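Local coordinates for cytochrome c2 iso-2 (Rhodospirillum centenum, PDB 1JDL), which carries electrons on a covalently bound heme c, serving as donor to the oxidised bacteriochlorophyll in purple photosynthetic bacteria, at residues 67-72 against 110-115; 17-22 against 96-101; 78-83 against 90-95. One frame throughout, in Å; residues are numbered along the deposited sequence.

Contact 1 of 3, residues 67-72 against 110-115. With HEM (protoporphyrin IX containing Fe), chain B.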
loop_
_atom_site.group_PDB
_atom_site.type_symbol
_atom_site.label_atom_id
_atom_site.label_comp_id
_atom_site.label_asym_id
_atom_site.label_seq_id
_atom_site.Cartn_x
_atom_site.Cartn_y
_atom_site.Cartn_z
ATOM N N ASN A 67 -7.914 1.130 4.629
ATOM C CA ASN A 67 -7.673 1.008 3.200
ATOM C C ASN A 67 -6.555 0.021 2.882
ATOM O O ASN A 67 -6.650 -0.728 1.912
ATOM C CB ASN A 67 -7.355 2.373 2.587
ATOM C CG ASN A 67 -8.601 3.207 2.354
ATOM O OD1 ASN A 67 -9.708 2.676 2.283
ATOM N ND2 ASN A 67 -8.425 4.515 2.220
ATOM N N ILE A 68 -5.505 0.002 3.697
ATOM C CA ILE A 68 -4.405 -0.929 3.449
ATOM C C ILE A 68 -4.911 -2.355 3.647
ATOM O O ILE A 68 -4.595 -3.257 2.866
ATOM C CB ILE A 68 -3.213 -0.661 4.392
ATOM C CG1 ILE A 68 -2.713 0.774 4.201
ATOM C CG2 ILE A 68 -2.090 -1.653 4.102
ATOM C CD1 ILE A 68 -1.548 1.147 5.103
ATOM N N ILE A 69 -5.710 -2.558 4.691
ATOM C CA ILE A 69 -6.268 -3.875 4.972
ATOM C C ILE A 69 -7.130 -4.383 3.817
ATOM O O ILE A 69 -7.058 -5.555 3.452
ATOM C CB ILE A 69 -7.128 -3.848 6.264
ATOM C CG1 ILE A 69 -6.228 -3.630 7.482
ATOM C CG2 ILE A 69 -7.918 -5.146 6.404
ATOM C CD1 ILE A 69 -5.280 -4.775 7.756
ATOM N N ALA A 70 -7.940 -3.500 3.240
ATOM C CA ALA A 70 -8.823 -3.874 2.138
ATOM C C ALA A 70 -8.076 -4.035 0.820
ATOM O O ALA A 70 -8.533 -4.733 -0.086
ATOM C CB ALA A 70 -9.920 -2.834 1.978
ATOM N N TYR A 71 -6.928 -3.378 0.727
ATOM C CA TYR A 71 -6.083 -3.391 -0.467
ATOM C C TYR A 71 -5.230 -4.649 -0.634
ATOM O O TYR A 71 -5.162 -5.222 -1.719
ATOM C CB TYR A 71 -5.176 -2.158 -0.409
ATOM C CG TYR A 71 -3.945 -2.157 -1.298
ATOM C CD1 TYR A 71 -4.032 -1.846 -2.654
ATOM C CD2 TYR A 71 -2.681 -2.385 -0.753
ATOM C CE1 TYR A 71 -2.882 -1.748 -3.448
ATOM C CE2 TYR A 71 -1.531 -2.300 -1.532
ATOM C CZ TYR A 71 -1.636 -1.976 -2.871
ATOM O OH TYR A 71 -0.492 -1.850 -3.622
ATOM N N LEU A 72 -4.588 -5.072 0.447
ATOM C CA LEU A 72 -3.676 -6.215 0.413
ATOM C C LEU A 72 -4.122 -7.552 -0.185
ATOM O O LEU A 72 -3.309 -8.251 -0.789
ATOM C CB LEU A 72 -3.094 -6.446 1.811
ATOM C CG LEU A 72 -2.107 -5.366 2.273
ATOM C CD1 LEU A 72 -1.682 -5.635 3.702
ATOM C CD2 LEU A 72 -0.896 -5.331 1.346
ATOM N N ASP A 110 -2.082 -7.643 11.359
ATOM C CA ASP A 110 -0.794 -7.579 12.035
ATOM C C ASP A 110 0.253 -6.760 11.294
ATOM O O ASP A 110 0.973 -5.971 11.904
ATOM C CB ASP A 110 -0.239 -8.986 12.286
ATOM C CG ASP A 110 -1.106 -9.799 13.230
ATOM O OD1 ASP A 110 -1.727 -9.203 14.135
ATOM O OD2 ASP A 110 -1.153 -11.039 13.074
ATOM N N VAL A 111 0.352 -6.942 9.983
ATOM C CA VAL A 111 1.349 -6.191 9.238
ATOM C C VAL A 111 1.009 -4.699 9.267
ATOM O O VAL A 111 1.902 -3.854 9.312
ATOM C CB VAL A 111 1.488 -6.716 7.783
ATOM C CG1 VAL A 111 0.323 -6.259 6.926
ATOM C CG2 VAL A 111 2.827 -6.260 7.205
ATOM N N VAL A 112 -0.280 -4.372 9.267
ATOM C CA VAL A 112 -0.691 -2.971 9.331
ATOM C C VAL A 112 -0.365 -2.411 10.721
ATOM O O VAL A 112 0.043 -1.256 10.854
ATOM C CB VAL A 112 -2.196 -2.820 9.025
ATOM C CG1 VAL A 112 -2.669 -1.406 9.332
ATOM C CG2 VAL A 112 -2.441 -3.135 7.557
ATOM N N ALA A 113 -0.533 -3.228 11.756
ATOM C CA ALA A 113 -0.213 -2.783 13.112
ATOM C C ALA A 113 1.282 -2.470 13.177
ATOM O O ALA A 113 1.710 -1.542 13.867
ATOM C CB ALA A 113 -0.573 -3.873 14.124
ATOM N N TYR A 114 2.074 -3.247 12.446
ATOM C CA TYR A 114 3.518 -3.048 12.398
ATOM C C TYR A 114 3.848 -1.745 11.661
ATOM O O TYR A 114 4.675 -0.949 12.116
ATOM C CB TYR A 114 4.179 -4.238 11.690
ATOM C CG TYR A 114 5.669 -4.094 11.485
ATOM C CD1 TYR A 114 6.548 -4.065 12.569
ATOM C CD2 TYR A 114 6.201 -3.982 10.204
ATOM C CE1 TYR A 114 7.918 -3.927 12.380
ATOM C CE2 TYR A 114 7.571 -3.843 10.004
ATOM C CZ TYR A 114 8.423 -3.817 11.094
ATOM O OH TYR A 114 9.778 -3.682 10.895
ATOM N N LEU A 115 3.185 -1.525 10.531
ATOM C CA LEU A 115 3.415 -0.326 9.733
ATOM C C LEU A 115 3.034 0.945 10.481
ATOM O O LEU A 115 3.626 1.996 10.256
ATOM C CB LEU A 115 2.625 -0.395 8.424
ATOM C CG LEU A 115 3.112 -1.429 7.408
ATOM C CD1 LEU A 115 2.146 -1.498 6.232
ATOM C CD2 LEU A 115 4.510 -1.059 6.940
HETATM C CHA HEM B . 3.060 -0.526 -3.582
HETATM C CHB HEM B . 2.252 -2.520 0.735
HETATM C CHC HEM B . 4.610 -6.493 -0.685
HETATM C CHD HEM B . 5.860 -4.281 -4.748
HETATM C C1A HEM B . 2.579 -0.748 -2.290
HETATM C C2A HEM B . 1.696 0.149 -1.583
HETATM C C3A HEM B . 1.473 -0.428 -0.372
HETATM C C4A HEM B . 2.225 -1.659 -0.341
HETATM C CMA HEM B . 0.559 0.080 0.734
HETATM C CAA HEM B . 1.264 1.539 -2.068
HETATM C CBA HEM B . 2.321 2.533 -1.588
HETATM C CGA HEM B . 2.115 3.964 -2.095
HETATM O O1A HEM B . 1.087 4.251 -2.740
HETATM O O2A HEM B . 2.993 4.811 -1.832
HETATM C C1B HEM B . 2.856 -3.770 0.722
HETATM C C2B HEM B . 2.831 -4.703 1.820
HETATM C C3B HEM B . 3.296 -5.884 1.310
HETATM C C4B HEM B . 3.831 -5.599 0.034
HETATM C CMB HEM B . 2.393 -4.373 3.241
HETATM C CAB HEM B . 3.065 -7.213 1.719
HETATM C CBB HEM B . 2.185 -7.714 2.852
HETATM C C1C HEM B . 5.114 -6.257 -1.932
HETATM C C2C HEM B . 5.922 -7.191 -2.689
HETATM C C3C HEM B . 6.117 -6.615 -3.887
HETATM C C4C HEM B . 5.656 -5.246 -3.775
HETATM C CMC HEM B . 6.454 -8.539 -2.199
HETATM C CAC HEM B . 6.500 -7.199 -5.115
HETATM C CBC HEM B . 7.004 -8.606 -5.420
HETATM C C1D HEM B . 5.275 -3.034 -4.758
HETATM C C2D HEM B . 5.367 -2.111 -5.865
HETATM C C3D HEM B . 4.517 -1.079 -5.584
HETATM C C4D HEM B . 3.928 -1.383 -4.276
HETATM C CMD HEM B . 6.192 -2.283 -7.143
HETATM C CAD HEM B . 4.169 0.090 -6.511
HETATM C CBD HEM B . 2.929 -0.333 -7.307
HETATM C CGD HEM B . 2.525 0.655 -8.382
HETATM O O1D HEM B . 1.546 0.361 -9.103
HETATM O O2D HEM B . 3.167 1.720 -8.514
HETATM N NA HEM B . 2.886 -1.866 -1.533
HETATM N NB HEM B . 3.484 -4.315 -0.378
HETATM N NC HEM B . 4.935 -5.068 -2.616
HETATM N ND HEM B . 4.403 -2.590 -3.778
HETATM FE FE HEM B . 3.896 -3.485 -2.089
#
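The porphyrin is the flat group beneath the meeting of L72 and V111: L72 lays CD2 over the face that carries M98, 3.8 Å from HEM C2B, while its other methyl, CD1, faces V111 CG1 tip to tip, also at 3.8 Å. Y71 comes down over the same face, and its OH stands 3.5 Å from HEM C1A. At the rim of the macrocycle, L115 brings CD1 to 4.2 Å from the heme methyl CMB. Helix packing of this kind belongs to the cytochrome c fold, in which the C-terminal helix, here 105-115, closes one side of the heme crevice. The two segments meet through apolar side chains, and just before segment 110-115 in the same helix R108 NH1 donates to I69 O. Helix 105-115 also touches helix 5-11, V111 packing on V11, in the pairing of terminal helices familiar from this family. V112 is the residue on which the two segments converge. With CG1 anti to the backbone N (chi1 170°), V112 turns CG2, the methyl opposite its carbonyl carbon, into the partner helix, where V112 CG2 meets I68 CG2 at 3.8 Å. I69 starts out along the flank of its helix, but chi1 and chi2, both near -67°, curl the chain inward until CD1 presses on V112 CG2 at 3.3 Å, closer than usual van der Waals contact.

Contact 2 of 3, residues 17-22 against 96-101; sequences ACHRVG and TKMVFK. With HEM (protoporphyrin IX containing Fe), chain B.
M98 lies over the centre of the porphyrin, its CG 3.4 Å from HEM ND. The iron, HEM FE, is bound by M98 SD at 2.3 Å. Across the ring H19 binds the same iron through NE2 at 2.1 Å, so that the two segments, 4.4 Å apart at NE2 of H19 and SD of M98, meet through the metal. This is the His-Met axial ligation of a class I cytochrome c, with C15, C18 and H19 forming the CXXCH motif. The imidazole stands edge-on to the iron, its plane running toward the meso carbon CHA. P31 O accepts from its ND1, a bond that fixes the ring's rotation and probably makes NE2 a stronger donor to the metal. The methionine has CG anti to its backbone N (chi1 -178°), which stretches the chain across the heme before it bends about CG-SD. Just upstream, O1D of a heme propionate takes two bonds, from T96 OG1 at 2.6 Å and from K97 N at 2.9 Å. T96 OG1 also accepts from M98 N in an ST turn, tying the propionate grip to the ligand's own backbone. F100 lays a ring face against the heme methyl CMC, with CG 3.7 Å away. Both segments are loops: 96-101 joins helices 75-85 and 105-115, with T96 resting on L79, while 17-22 follows helix 5-11 and sets V21 against Y114 and L115 of helix 105-115.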
loop_
_atom_site.group_PDB
_atom_site.type_symbol
_atom_site.label_atom_id
_atom_site.label_comp_id
_atom_site.label_asym_id
_atom_site.label_seq_id
_atom_site.Cartn_x
_atom_site.Cartn_y
_atom_site.Cartn_z
ATOM N N ALA A 17 11.169 -8.150 0.327
ATOM C CA ALA A 17 11.836 -8.343 -0.949
ATOM C C ALA A 17 11.710 -7.088 -1.798
ATOM O O ALA A 17 12.562 -6.819 -2.645
ATOM C CB ALA A 17 11.227 -9.531 -1.687
ATOM N N CYS A 18 10.660 -6.307 -1.554
ATOM C CA CYS A 18 10.410 -5.106 -2.344
ATOM C C CYS A 18 10.239 -3.803 -1.583
ATOM O O CYS A 18 10.267 -2.731 -2.186
ATOM C CB CYS A 18 9.162 -5.316 -3.192
ATOM S SG CYS A 18 9.186 -6.860 -4.085
ATOM N N HIS A 19 10.045 -3.889 -0.274
ATOM C CA HIS A 19 9.837 -2.695 0.538
ATOM C C HIS A 19 10.766 -2.614 1.732
ATOM O O HIS A 19 11.224 -3.630 2.250
ATOM C CB HIS A 19 8.416 -2.668 1.087
ATOM C CG HIS A 19 7.359 -2.481 0.051
ATOM N ND1 HIS A 19 7.132 -1.273 -0.572
ATOM C CD2 HIS A 19 6.418 -3.331 -0.420
ATOM C CE1 HIS A 19 6.091 -1.384 -1.376
ATOM N NE2 HIS A 19 5.638 -2.623 -1.301
ATOM N N ARG A 20 11.010 -1.386 2.169
ATOM C CA ARG A 20 11.843 -1.116 3.332
ATOM C C ARG A 20 11.098 -0.139 4.233
ATOM O O ARG A 20 10.299 0.671 3.761
ATOM C CB ARG A 20 13.178 -0.501 2.901
ATOM C CG ARG A 20 14.112 -1.476 2.213
ATOM C CD ARG A 20 14.874 -2.316 3.224
ATOM N NE ARG A 20 15.687 -3.341 2.577
ATOM C CZ ARG A 20 15.186 -4.424 1.992
ATOM N NH1 ARG A 20 13.875 -4.619 1.979
ATOM N NH2 ARG A 20 15.991 -5.308 1.417
ATOM N N VAL A 21 11.346 -0.243 5.534
ATOM C CA VAL A 21 10.744 0.646 6.518
ATOM C C VAL A 21 11.865 1.014 7.481
ATOM O O VAL A 21 12.885 0.333 7.530
ATOM C CB VAL A 21 9.598 -0.035 7.304
ATOM C CG1 VAL A 21 8.423 -0.307 6.376
ATOM C CG2 VAL A 21 10.091 -1.330 7.938
ATOM N N GLY A 22 11.682 2.092 8.234
ATOM C CA GLY A 22 12.705 2.512 9.178
ATOM C C GLY A 22 13.390 3.796 8.753
ATOM O O GLY A 22 13.032 4.377 7.727
ATOM N N THR A 96 -1.559 -2.378 -11.479
ATOM C CA THR A 96 -0.512 -1.938 -10.558
ATOM C C THR A 96 0.738 -2.809 -10.701
ATOM O O THR A 96 0.655 -3.978 -11.084
ATOM C CB THR A 96 -0.988 -2.000 -9.078
ATOM O OG1 THR A 96 0.082 -1.615 -8.203
ATOM C CG2 THR A 96 -1.418 -3.414 -8.720
ATOM N N LYS A 97 1.893 -2.227 -10.391
ATOM C CA LYS A 97 3.167 -2.930 -10.467
ATOM C C LYS A 97 3.357 -3.902 -9.311
ATOM O O LYS A 97 4.280 -4.722 -9.339
ATOM C CB LYS A 97 4.331 -1.934 -10.471
ATOM C CG LYS A 97 4.426 -1.063 -11.709
ATOM C CD LYS A 97 5.621 -0.123 -11.610
ATOM C CE LYS A 97 5.721 0.780 -12.826
ATOM N NZ LYS A 97 6.926 1.646 -12.763
ATOM N N MET A 98 2.511 -3.807 -8.287
ATOM C CA MET A 98 2.639 -4.713 -7.149
ATOM C C MET A 98 1.947 -6.032 -7.425
ATOM O O MET A 98 0.718 -6.135 -7.327
ATOM C CB MET A 98 2.059 -4.099 -5.875
ATOM C CG MET A 98 2.225 -5.011 -4.653
ATOM S SD MET A 98 1.919 -4.166 -3.094
ATOM C CE MET A 98 1.078 -5.442 -2.187
ATOM N N VAL A 99 2.753 -7.031 -7.775
ATOM C CA VAL A 99 2.270 -8.371 -8.075
ATOM C C VAL A 99 2.499 -9.261 -6.856
ATOM O O VAL A 99 3.388 -10.114 -6.843
ATOM C CB VAL A 99 3.016 -8.978 -9.288
ATOM C CG1 VAL A 99 2.414 -10.329 -9.646
ATOM C CG2 VAL A 99 2.940 -8.026 -10.475
ATOM N N PHE A 100 1.698 -9.028 -5.826
ATOM C CA PHE A 100 1.765 -9.787 -4.588
ATOM C C PHE A 100 0.445 -9.585 -3.860
ATOM O O PHE A 100 -0.128 -8.492 -3.893
ATOM C CB PHE A 100 2.936 -9.300 -3.715
ATOM C CG PHE A 100 3.105 -10.075 -2.437
ATOM C CD1 PHE A 100 2.454 -9.679 -1.272
ATOM C CD2 PHE A 100 3.897 -11.220 -2.406
ATOM C CE1 PHE A 100 2.588 -10.408 -0.094
ATOM C CE2 PHE A 100 4.038 -11.961 -1.231
ATOM C CZ PHE A 100 3.380 -11.551 -0.072
ATOM N N LYS A 101 -0.046 -10.645 -3.229
ATOM C CA LYS A 101 -1.296 -10.590 -2.483
ATOM C C LYS A 101 -1.094 -11.202 -1.102
ATOM O O LYS A 101 -0.297 -12.127 -0.931
ATOM C CB LYS A 101 -2.396 -11.380 -3.200
ATOM C CG LYS A 101 -2.738 -10.918 -4.607
ATOM C CD LYS A 101 -3.813 -11.823 -5.201
ATOM C CE LYS A 101 -4.178 -11.418 -6.620
ATOM N NZ LYS A 101 -5.177 -12.353 -7.216
HETATM C CHA HEM B . 3.060 -0.526 -3.582
HETATM C CHB HEM B . 2.252 -2.520 0.735
HETATM C CHC HEM B . 4.610 -6.493 -0.685
HETATM C CHD HEM B . 5.860 -4.281 -4.748
HETATM C C1A HEM B . 2.579 -0.748 -2.290
HETATM C C2A HEM B . 1.696 0.149 -1.583
HETATM C C3A HEM B . 1.473 -0.428 -0.372
HETATM C C4A HEM B . 2.225 -1.659 -0.341
HETATM C CMA HEM B . 0.559 0.080 0.734
HETATM C CAA HEM B . 1.264 1.539 -2.068
HETATM C CBA HEM B . 2.321 2.533 -1.588
HETATM C CGA HEM B . 2.115 3.964 -2.095
HETATM O O1A HEM B . 1.087 4.251 -2.740
HETATM O O2A HEM B . 2.993 4.811 -1.832
HETATM C C1B HEM B . 2.856 -3.770 0.722
HETATM C C2B HEM B . 2.831 -4.703 1.820
HETATM C C3B HEM B . 3.296 -5.884 1.310
HETATM C C4B HEM B . 3.831 -5.599 0.034
HETATM C CMB HEM B . 2.393 -4.373 3.241
HETATM C CAB HEM B . 3.065 -7.213 1.719
HETATM C CBB HEM B . 2.185 -7.714 2.852
HETATM C C1C HEM B . 5.114 -6.257 -1.932
HETATM C C2C HEM B . 5.922 -7.191 -2.689
HETATM C C3C HEM B . 6.117 -6.615 -3.887
HETATM C C4C HEM B . 5.656 -5.246 -3.775
HETATM C CMC HEM B . 6.454 -8.539 -2.199
HETATM C CAC HEM B . 6.500 -7.199 -5.115
HETATM C CBC HEM B . 7.004 -8.606 -5.420
HETATM C C1D HEM B . 5.275 -3.034 -4.758
HETATM C C2D HEM B . 5.367 -2.111 -5.865
HETATM C C3D HEM B . 4.517 -1.079 -5.584
HETATM C C4D HEM B . 3.928 -1.383 -4.276
HETATM C CMD HEM B . 6.192 -2.283 -7.143
HETATM C CAD HEM B . 4.169 0.090 -6.511
HETATM C CBD HEM B . 2.929 -0.333 -7.307
HETATM C CGD HEM B . 2.525 0.655 -8.382
HETATM O O1D HEM B . 1.546 0.361 -9.103
HETATM O O2D HEM B . 3.167 1.720 -8.514
HETATM N NA HEM B . 2.886 -1.866 -1.533
HETATM N NB HEM B . 3.484 -4.315 -0.378
HETATM N NC HEM B . 4.935 -5.068 -2.616
HETATM N ND HEM B . 4.403 -2.590 -3.778
HETATM FE FE HEM B . 3.896 -3.485 -2.089
#

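Contact 3 of 3, residues 78-83 against 90-95; sequences FLRKFL and EQAKGS
With CG anti to its carbonyl carbon (chi1 -75°) and the chain extended from there to NE, R80 leaves the side of its helix and reaches along segment 90-95, carrying the guanidinium to G94 O. The grip is side-on: R80 NE at 3.2 Å and R80 NH2 at 3.0 Å both donate to G94 O, which lies close to the guanidinium plane. The two donors do not approach the carbonyl alike. NE sits almost on the extension of the C=O bond, at a C=O...N angle of 169°, whereas NH2 stands well above the carbonyl plane. On the way, the aliphatic part of R80 runs past the loop backbone, its CG 3.3 Å from A92 O. A92 is the point of closest backbone approach, its CA 4.8 Å from that of R80. The methyl of A92 turns into the helix, CB of A92 meeting R80 O at 3.7 Å and L83 CB at 4.0 Å. L83 also brings CD1 to 3.6 Å from Q91 O, and its flank is covered by I52 of helix 51-58. The chain thus leaves helix 75-85, turns through a short 3-10 segment and doubles back alongside the helix, held there by the A92 methyl, L83 and the R80 arm. From S95 it runs directly into the heme-binding segment 96-101. Because the acceptor is a neutral carbonyl, R80 holds the loop by charged hydrogen bonds rather than by a salt bridge, and the two donors sharing one oxygen restrict how the guanidinium can turn at the protein surface.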
loop_
_atom_site.group_PDB
_atom_site.type_symbol
_atom_site.label_atom_id
_atom_site.label_comp_id
_atom_site.label_asym_id
_atom_site.label_seq_id
_atom_site.Cartn_x
_atom_site.Cartn_y
_atom_site.Cartn_z
ATOM N N PHE A 78 -8.774 -3.565 -5.630
ATOM C CA PHE A 78 -9.037 -2.426 -4.759
ATOM C C PHE A 78 -8.895 -1.092 -5.487
ATOM O O PHE A 78 -9.769 -0.231 -5.400
ATOM C CB PHE A 78 -8.089 -2.441 -3.559
ATOM C CG PHE A 78 -8.299 -1.293 -2.612
ATOM C CD1 PHE A 78 -9.297 -1.344 -1.641
ATOM C CD2 PHE A 78 -7.526 -0.140 -2.720
ATOM C CE1 PHE A 78 -9.521 -0.260 -0.788
ATOM C CE2 PHE A 78 -7.741 0.951 -1.874
ATOM C CZ PHE A 78 -8.740 0.890 -0.907
ATOM N N LEU A 79 -7.784 -0.921 -6.193
ATOM C CA LEU A 79 -7.521 0.314 -6.918
ATOM C C LEU A 79 -8.525 0.595 -8.029
ATOM O O LEU A 79 -8.951 1.736 -8.211
ATOM C CB LEU A 79 -6.109 0.282 -7.494
ATOM C CG LEU A 79 -4.978 0.313 -6.467
ATOM C CD1 LEU A 79 -3.644 0.084 -7.165
ATOM C CD2 LEU A 79 -4.985 1.651 -5.745
ATOM N N ARG A 80 -8.900 -0.436 -8.775
ATOM C CA ARG A 80 -9.862 -0.264 -9.855
ATOM C C ARG A 80 -11.224 0.153 -9.319
ATOM O O ARG A 80 -11.878 1.034 -9.883
ATOM C CB ARG A 80 -9.981 -1.559 -10.662
ATOM C CG ARG A 80 -8.785 -1.793 -11.570
ATOM C CD ARG A 80 -8.824 -3.155 -12.248
ATOM N NE ARG A 80 -7.697 -3.318 -13.165
ATOM C CZ ARG A 80 -7.230 -4.489 -13.588
ATOM N NH1 ARG A 80 -7.791 -5.620 -13.177
ATOM N NH2 ARG A 80 -6.200 -4.531 -14.424
ATOM N N LYS A 81 -11.647 -0.465 -8.221
ATOM C CA LYS A 81 -12.935 -0.128 -7.627
ATOM C C LYS A 81 -12.917 1.278 -7.049
ATOM O O LYS A 81 -13.898 2.012 -7.161
ATOM C CB LYS A 81 -13.304 -1.128 -6.531
ATOM C CG LYS A 81 -14.572 -0.756 -5.779
ATOM C CD LYS A 81 -14.898 -1.755 -4.684
ATOM C CE LYS A 81 -16.064 -1.261 -3.837
ATOM N NZ LYS A 81 -17.241 -0.906 -4.681
ATOM N N PHE A 82 -11.802 1.658 -6.428
ATOM C CA PHE A 82 -11.700 2.990 -5.843
ATOM C C PHE A 82 -11.860 4.074 -6.904
ATOM O O PHE A 82 -12.571 5.056 -6.697
ATOM C CB PHE A 82 -10.350 3.188 -5.144
ATOM C CG PHE A 82 -10.235 4.514 -4.435
ATOM C CD1 PHE A 82 -10.648 4.649 -3.115
ATOM C CD2 PHE A 82 -9.772 5.639 -5.109
ATOM C CE1 PHE A 82 -10.605 5.890 -2.475
ATOM C CE2 PHE A 82 -9.726 6.883 -4.483
ATOM C CZ PHE A 82 -10.146 7.008 -3.159
ATOM N N LEU A 83 -11.181 3.900 -8.034
ATOM C CA LEU A 83 -11.247 4.870 -9.119
ATOM C C LEU A 83 -12.627 4.931 -9.748
ATOM O O LEU A 83 -13.116 6.012 -10.087
ATOM C CB LEU A 83 -10.204 4.546 -10.186
ATOM C CG LEU A 83 -8.763 4.881 -9.785
ATOM C CD1 LEU A 83 -7.796 4.305 -10.801
ATOM C CD2 LEU A 83 -8.608 6.386 -9.687
ATOM N N GLU A 90 -12.502 5.414 -16.219
ATOM C CA GLU A 90 -11.648 5.361 -17.398
ATOM C C GLU A 90 -10.172 5.174 -17.054
ATOM O O GLU A 90 -9.401 4.671 -17.869
ATOM C CB GLU A 90 -11.834 6.635 -18.224
ATOM C CG GLU A 90 -11.426 7.905 -17.498
ATOM C CD GLU A 90 -11.886 9.157 -18.218
ATOM O OE1 GLU A 90 -11.595 9.292 -19.426
ATOM O OE2 GLU A 90 -12.538 10.008 -17.572
ATOM N N GLN A 91 -9.778 5.571 -15.848
ATOM C CA GLN A 91 -8.386 5.445 -15.433
ATOM C C GLN A 91 -8.085 4.139 -14.708
ATOM O O GLN A 91 -6.967 3.929 -14.242
ATOM C CB GLN A 91 -7.997 6.624 -14.537
ATOM C CG GLN A 91 -8.288 7.983 -15.151
ATOM C CD GLN A 91 -7.690 9.124 -14.356
ATOM O OE1 GLN A 91 -6.469 9.244 -14.247
ATOM N NE2 GLN A 91 -8.547 9.969 -13.797
ATOM N N ALA A 92 -9.076 3.256 -14.625
ATOM C CA ALA A 92 -8.902 1.979 -13.939
ATOM C C ALA A 92 -8.671 0.803 -14.883
ATOM O O ALA A 92 -8.851 -0.353 -14.495
ATOM C CB ALA A 92 -10.115 1.701 -13.054
ATOM N N LYS A 93 -8.264 1.087 -16.115
ATOM C CA LYS A 93 -8.026 0.029 -17.091
ATOM C C LYS A 93 -6.625 -0.577 -16.983
ATOM O O LYS A 93 -6.388 -1.693 -17.449
ATOM C CB LYS A 93 -8.259 0.565 -18.508
ATOM C CG LYS A 93 -9.691 1.022 -18.751
ATOM C CD LYS A 93 -9.888 1.542 -20.167
ATOM C CE LYS A 93 -11.321 2.005 -20.383
ATOM N NZ LYS A 93 -11.541 2.531 -21.758
ATOM N N GLY A 94 -5.707 0.158 -16.365
ATOM C CA GLY A 94 -4.347 -0.333 -16.210
ATOM C C GLY A 94 -4.193 -1.298 -15.046
ATOM O O GLY A 94 -5.180 -1.714 -14.438
ATOM N N SER A 95 -2.949 -1.657 -14.735
ATOM C CA SER A 95 -2.662 -2.576 -13.641
ATOM C C SER A 95 -1.527 -2.045 -12.766
ATOM O O SER A 95 -0.640 -1.338 -13.246
ATOM C CB SER A 95 -2.286 -3.949 -14.205
ATOM O OG SER A 95 -1.854 -4.824 -13.179
#

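The three contacts illustrate how a small cytochrome surrounds its heme with few elements. Contacts 1 and 2, centres about 13 Å apart, both line the heme and also touch each other: Y71 OH lies 3.4 Å from M98 SD, and Y114 OH lies 3.8 Å from V21 CG2, so helix 105-115 also touches the histidine-bearing loop. Contact 3 lies further out, its centre about 19 Å from that of contact 2 and 20 Å from that of contact 1, yet it connects to both. F78 CG packs 3.7 Å from Y71 CA, and L79 CD1 meets T96 CB at 3.9 Å. Helix 75-85 therefore links the surface loop 90-95 to the methionine face of the heme.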